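Long-range contact in conserved hypothetical protein (Xanthomonas campestris, PDB 1TTZ), which is of unknown function but belongs to the glutaredoxin-like family of the thioredoxin clan, and so may take part in thiol-disulphide redox chemistry: residues 47-59 with 63-76. Numbering follows the deposited sequence.
Sequences RVPVLRDPMGREL and FDAPRLRAWLDAAP
Trp71, on the C-terminal helix 65-73, lies between two residues of the β-hairpin 50-60, Leu59 on one face of its indole and Arg57 on the other. Leu59 CB sits over the five-membered ring, 3.9 Å from its centroid, a CH-pi contact. Leucine suits the place by its two methyls: turned toward the helix (chi1 -173°, with CG trans to the backbone nitrogen), it lays CD2 over the face of Phe63 and CD1 over the guanidinium centre of Arg67, 3.6 Å from Arg67 CZ. Arg67 is held there by the carbonyl of Asp60.

On the other face the Arg57 guanidinium stacks almost flat, its plane 17° from the indole, a cation-pi pair. The bend at chi3 (-51°) helps turn NH1 and NH2 to Trp71 O, at 3.2 and 3.0 Å, near the helix end, where Trp71 O takes an i+3 bond from Ala74 N. Asp53, which begins the type I turn, fixes the rotation of the group: its OD2 accepts from Arg57 NE (2.9 Å) and NH2. A water joins Trp71 NE1 to Glu58 O. Arg57 thus joins hairpin, indole and helix C-terminus in this thioredoxin-like fold, and the Asp53 carboxylate probably offsets its charge.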
# COMPACT_ATOMS: atom_id res chain seq x y z
N ARG A 47 3.34 -9.68 3.13
CA ARG A 47 3.33 -8.81 1.95
C ARG A 47 3.42 -7.30 2.18
O ARG A 47 3.84 -6.58 1.27
CB ARG A 47 2.06 -9.10 1.14
CG ARG A 47 1.88 -10.55 0.71
CD ARG A 47 0.42 -10.81 0.39
NE ARG A 47 -0.09 -9.83 -0.56
CZ ARG A 47 -1.38 -9.59 -0.78
NH1 ARG A 47 -2.31 -10.26 -0.10
NH2 ARG A 47 -1.74 -8.68 -1.68
N VAL A 48 3.02 -6.83 3.35
CA VAL A 48 3.06 -5.39 3.65
C VAL A 48 4.42 -4.75 3.35
O VAL A 48 5.47 -5.34 3.60
CB VAL A 48 2.69 -5.10 5.14
CG1 VAL A 48 1.18 -5.23 5.34
CG2 VAL A 48 3.43 -6.05 6.07
N PRO A 49 4.40 -3.52 2.83
CA PRO A 49 3.23 -2.70 2.50
C PRO A 49 2.50 -3.13 1.22
O PRO A 49 3.13 -3.51 0.23
CB PRO A 49 3.82 -1.30 2.37
CG PRO A 49 5.16 -1.59 1.77
CD PRO A 49 5.64 -2.75 2.62
N VAL A 50 1.17 -3.06 1.27
CA VAL A 50 0.33 -3.42 0.13
C VAL A 50 -0.69 -2.31 -0.11
O VAL A 50 -1.34 -1.86 0.83
CB VAL A 50 -0.43 -4.74 0.38
CG1 VAL A 50 -1.42 -4.99 -0.74
CG2 VAL A 50 0.55 -5.89 0.49
N LEU A 51 -0.83 -1.88 -1.35
CA LEU A 51 -1.79 -0.84 -1.71
C LEU A 51 -3.02 -1.47 -2.36
O LEU A 51 -2.89 -2.36 -3.20
CB LEU A 51 -1.16 0.16 -2.69
CG LEU A 51 -0.51 1.40 -2.09
CD1 LEU A 51 0.31 2.10 -3.17
CD2 LEU A 51 -1.58 2.34 -1.52
N ARG A 52 -4.20 -1.00 -1.98
CA ARG A 52 -5.43 -1.54 -2.55
C ARG A 52 -6.31 -0.36 -2.99
O ARG A 52 -6.48 0.60 -2.24
CB ARG A 52 -6.16 -2.39 -1.50
CG ARG A 52 -7.42 -3.09 -1.98
CD ARG A 52 -8.17 -3.70 -0.80
NE ARG A 52 -9.44 -4.30 -1.18
CZ ARG A 52 -9.58 -5.55 -1.62
NH1 ARG A 52 -10.78 -6.01 -1.95
NH2 ARG A 52 -8.52 -6.34 -1.74
N ASP A 53 -6.85 -0.42 -4.20
CA ASP A 53 -7.70 0.67 -4.65
C ASP A 53 -9.18 0.32 -4.51
O ASP A 53 -9.53 -0.81 -4.17
CB ASP A 53 -7.36 1.08 -6.10
CG ASP A 53 -7.75 0.03 -7.13
OD1 ASP A 53 -8.45 -0.94 -6.79
OD2 ASP A 53 -7.34 0.20 -8.30
N PRO A 54 -10.07 1.29 -4.76
CA PRO A 54 -11.51 1.05 -4.64
C PRO A 54 -12.00 -0.19 -5.40
O PRO A 54 -12.86 -0.92 -4.91
CB PRO A 54 -12.12 2.34 -5.18
CG PRO A 54 -11.11 3.38 -4.75
CD PRO A 54 -9.80 2.70 -5.10
N MSE A 55 -11.43 -0.42 -6.58
CA MSE A 55 -11.80 -1.55 -7.42
C MSE A 55 -11.39 -2.89 -6.81
O MSE A 55 -11.86 -3.94 -7.24
CB MSE A 55 -11.15 -1.42 -8.80
CG MSE A 55 -12.14 -1.37 -9.94
SE MSE A 55 -13.48 0.00 -9.68
CE MSE A 55 -15.00 -1.13 -9.28
N GLY A 56 -10.52 -2.84 -5.81
CA GLY A 56 -10.08 -4.07 -5.18
C GLY A 56 -8.75 -4.55 -5.71
O GLY A 56 -8.26 -5.60 -5.29
N ARG A 57 -8.15 -3.81 -6.65
CA ARG A 57 -6.85 -4.19 -7.19
C ARG A 57 -5.81 -3.97 -6.11
O ARG A 57 -5.97 -3.08 -5.28
CB ARG A 57 -6.48 -3.33 -8.40
CG ARG A 57 -7.29 -3.57 -9.66
CD ARG A 57 -6.63 -2.83 -10.82
NE ARG A 57 -6.39 -1.43 -10.47
CZ ARG A 57 -5.36 -0.71 -10.87
NH1 ARG A 57 -4.44 -1.24 -11.67
NH2 ARG A 57 -5.24 0.55 -10.47
N GLU A 58 -4.75 -4.76 -6.13
CA GLU A 58 -3.71 -4.61 -5.13
C GLU A 58 -2.30 -4.61 -5.73
O GLU A 58 -2.02 -5.30 -6.71
CB GLU A 58 -3.85 -5.70 -4.06
CG GLU A 58 -5.03 -5.46 -3.10
CD GLU A 58 -5.10 -6.47 -1.96
OE1 GLU A 58 -5.89 -6.23 -1.02
OE2 GLU A 58 -4.39 -7.49 -2.01
N LEU A 59 -1.43 -3.80 -5.13
CA LEU A 59 -0.05 -3.67 -5.56
C LEU A 59 0.81 -4.01 -4.34
O LEU A 59 0.72 -3.32 -3.32
CB LEU A 59 0.23 -2.23 -5.98
CG LEU A 59 1.59 -1.95 -6.62
CD1 LEU A 59 1.68 -2.65 -7.97
CD2 LEU A 59 1.77 -0.44 -6.78
N PHE A 63 7.63 -1.35 -4.75
CA PHE A 63 7.16 -0.46 -5.80
C PHE A 63 7.74 0.93 -5.62
O PHE A 63 7.70 1.50 -4.53
CB PHE A 63 5.62 -0.39 -5.86
CG PHE A 63 4.94 -0.14 -4.53
CD1 PHE A 63 4.31 -1.18 -3.85
CD2 PHE A 63 4.86 1.15 -4.00
CE1 PHE A 63 3.59 -0.95 -2.67
CE2 PHE A 63 4.14 1.41 -2.82
CZ PHE A 63 3.51 0.35 -2.16
N ASP A 64 8.31 1.47 -6.69
CA ASP A 64 8.86 2.82 -6.65
C ASP A 64 7.83 3.77 -7.26
O ASP A 64 6.76 3.33 -7.70
CB ASP A 64 10.18 2.89 -7.44
CG ASP A 64 10.05 2.34 -8.84
OD1 ASP A 64 8.94 2.37 -9.40
OD2 ASP A 64 11.08 1.90 -9.39
N ALA A 65 8.15 5.06 -7.28
CA ALA A 65 7.23 6.07 -7.81
C ALA A 65 6.69 5.75 -9.20
O ALA A 65 5.49 5.83 -9.44
CB ALA A 65 7.90 7.43 -7.82
N PRO A 66 7.57 5.39 -10.15
CA PRO A 66 7.04 5.08 -11.49
C PRO A 66 6.11 3.86 -11.56
O PRO A 66 5.15 3.86 -12.33
CB PRO A 66 8.30 4.92 -12.34
CG PRO A 66 9.36 4.55 -11.36
CD PRO A 66 9.04 5.42 -10.17
N ARG A 67 6.39 2.83 -10.78
CA ARG A 67 5.56 1.63 -10.80
C ARG A 67 4.21 1.96 -10.18
O ARG A 67 3.16 1.53 -10.66
CB ARG A 67 6.21 0.49 -10.01
CG ARG A 67 5.46 -0.82 -10.17
CD ARG A 67 5.98 -1.92 -9.25
NE ARG A 67 5.27 -3.16 -9.52
CZ ARG A 67 4.89 -4.04 -8.60
NH1 ARG A 67 5.15 -3.84 -7.32
NH2 ARG A 67 4.23 -5.14 -8.97
N LEU A 68 4.24 2.73 -9.10
CA LEU A 68 3.02 3.12 -8.42
C LEU A 68 2.16 3.99 -9.32
O LEU A 68 0.98 3.71 -9.53
CB LEU A 68 3.37 3.86 -7.12
CG LEU A 68 2.22 4.50 -6.36
CD1 LEU A 68 1.08 3.51 -6.23
CD2 LEU A 68 2.70 4.95 -4.97
N ARG A 69 2.75 5.05 -9.86
CA ARG A 69 2.03 5.96 -10.75
C ARG A 69 1.46 5.21 -11.95
O ARG A 69 0.34 5.48 -12.38
CB ARG A 69 2.95 7.10 -11.19
CG ARG A 69 2.42 7.99 -12.32
CD ARG A 69 0.95 8.36 -12.16
NE ARG A 69 0.68 9.06 -10.91
CZ ARG A 69 -0.54 9.29 -10.44
NH1 ARG A 69 -1.61 8.88 -11.11
NH2 ARG A 69 -0.69 9.93 -9.28
N ALA A 70 2.21 4.25 -12.47
CA ALA A 70 1.74 3.47 -13.61
C ALA A 70 0.58 2.56 -13.20
O ALA A 70 -0.40 2.40 -13.93
CB ALA A 70 2.88 2.62 -14.20
N TRP A 71 0.69 1.95 -12.02
CA TRP A 71 -0.36 1.07 -11.53
C TRP A 71 -1.66 1.86 -11.42
O TRP A 71 -2.71 1.41 -11.86
CB TRP A 71 0.03 0.50 -10.17
CG TRP A 71 -1.04 -0.34 -9.53
CD1 TRP A 71 -1.45 -1.58 -9.92
CD2 TRP A 71 -1.81 0.00 -8.38
NE1 TRP A 71 -2.43 -2.04 -9.07
CE2 TRP A 71 -2.67 -1.08 -8.11
CE3 TRP A 71 -1.85 1.12 -7.53
CZ2 TRP A 71 -3.57 -1.08 -7.04
CZ3 TRP A 71 -2.75 1.12 -6.46
CH2 TRP A 71 -3.59 0.02 -6.23
N LEU A 72 -1.57 3.05 -10.84
CA LEU A 72 -2.74 3.91 -10.70
C LEU A 72 -3.36 4.26 -12.06
O LEU A 72 -4.57 4.16 -12.24
CB LEU A 72 -2.35 5.20 -9.99
CG LEU A 72 -1.91 5.07 -8.53
CD1 LEU A 72 -1.36 6.40 -8.05
CD2 LEU A 72 -3.09 4.64 -7.68
N ASP A 73 -2.51 4.66 -13.00
CA ASP A 73 -2.99 5.04 -14.32
C ASP A 73 -3.47 3.87 -15.16
O ASP A 73 -4.10 4.07 -16.20
CB ASP A 73 -1.90 5.77 -15.10
CG ASP A 73 -1.50 7.07 -14.45
OD1 ASP A 73 -2.29 7.62 -13.66
OD2 ASP A 73 -0.38 7.55 -14.74
N ALA A 74 -3.18 2.66 -14.71
CA ALA A 74 -3.58 1.46 -15.44
C ALA A 74 -4.99 1.03 -15.06
O ALA A 74 -5.53 0.08 -15.62
CB ALA A 74 -2.59 0.33 -15.18
N ALA A 75 -5.59 1.72 -14.09
CA ALA A 75 -6.94 1.40 -13.64
C ALA A 75 -7.99 1.90 -14.64
O ALA A 75 -7.77 2.91 -15.32
CB ALA A 75 -7.20 2.02 -12.27
N PRO A 76 -9.14 1.21 -14.74
CA PRO A 76 -9.49 0.01 -13.97
C PRO A 76 -9.08 -1.28 -14.68
O PRO A 76 -8.75 -1.20 -15.89
CB PRO A 76 -11.00 0.13 -13.85
CG PRO A 76 -11.37 0.67 -15.20
CD PRO A 76 -10.32 1.76 -15.42
O HOH W 1 -3.30 -4.94 -9.62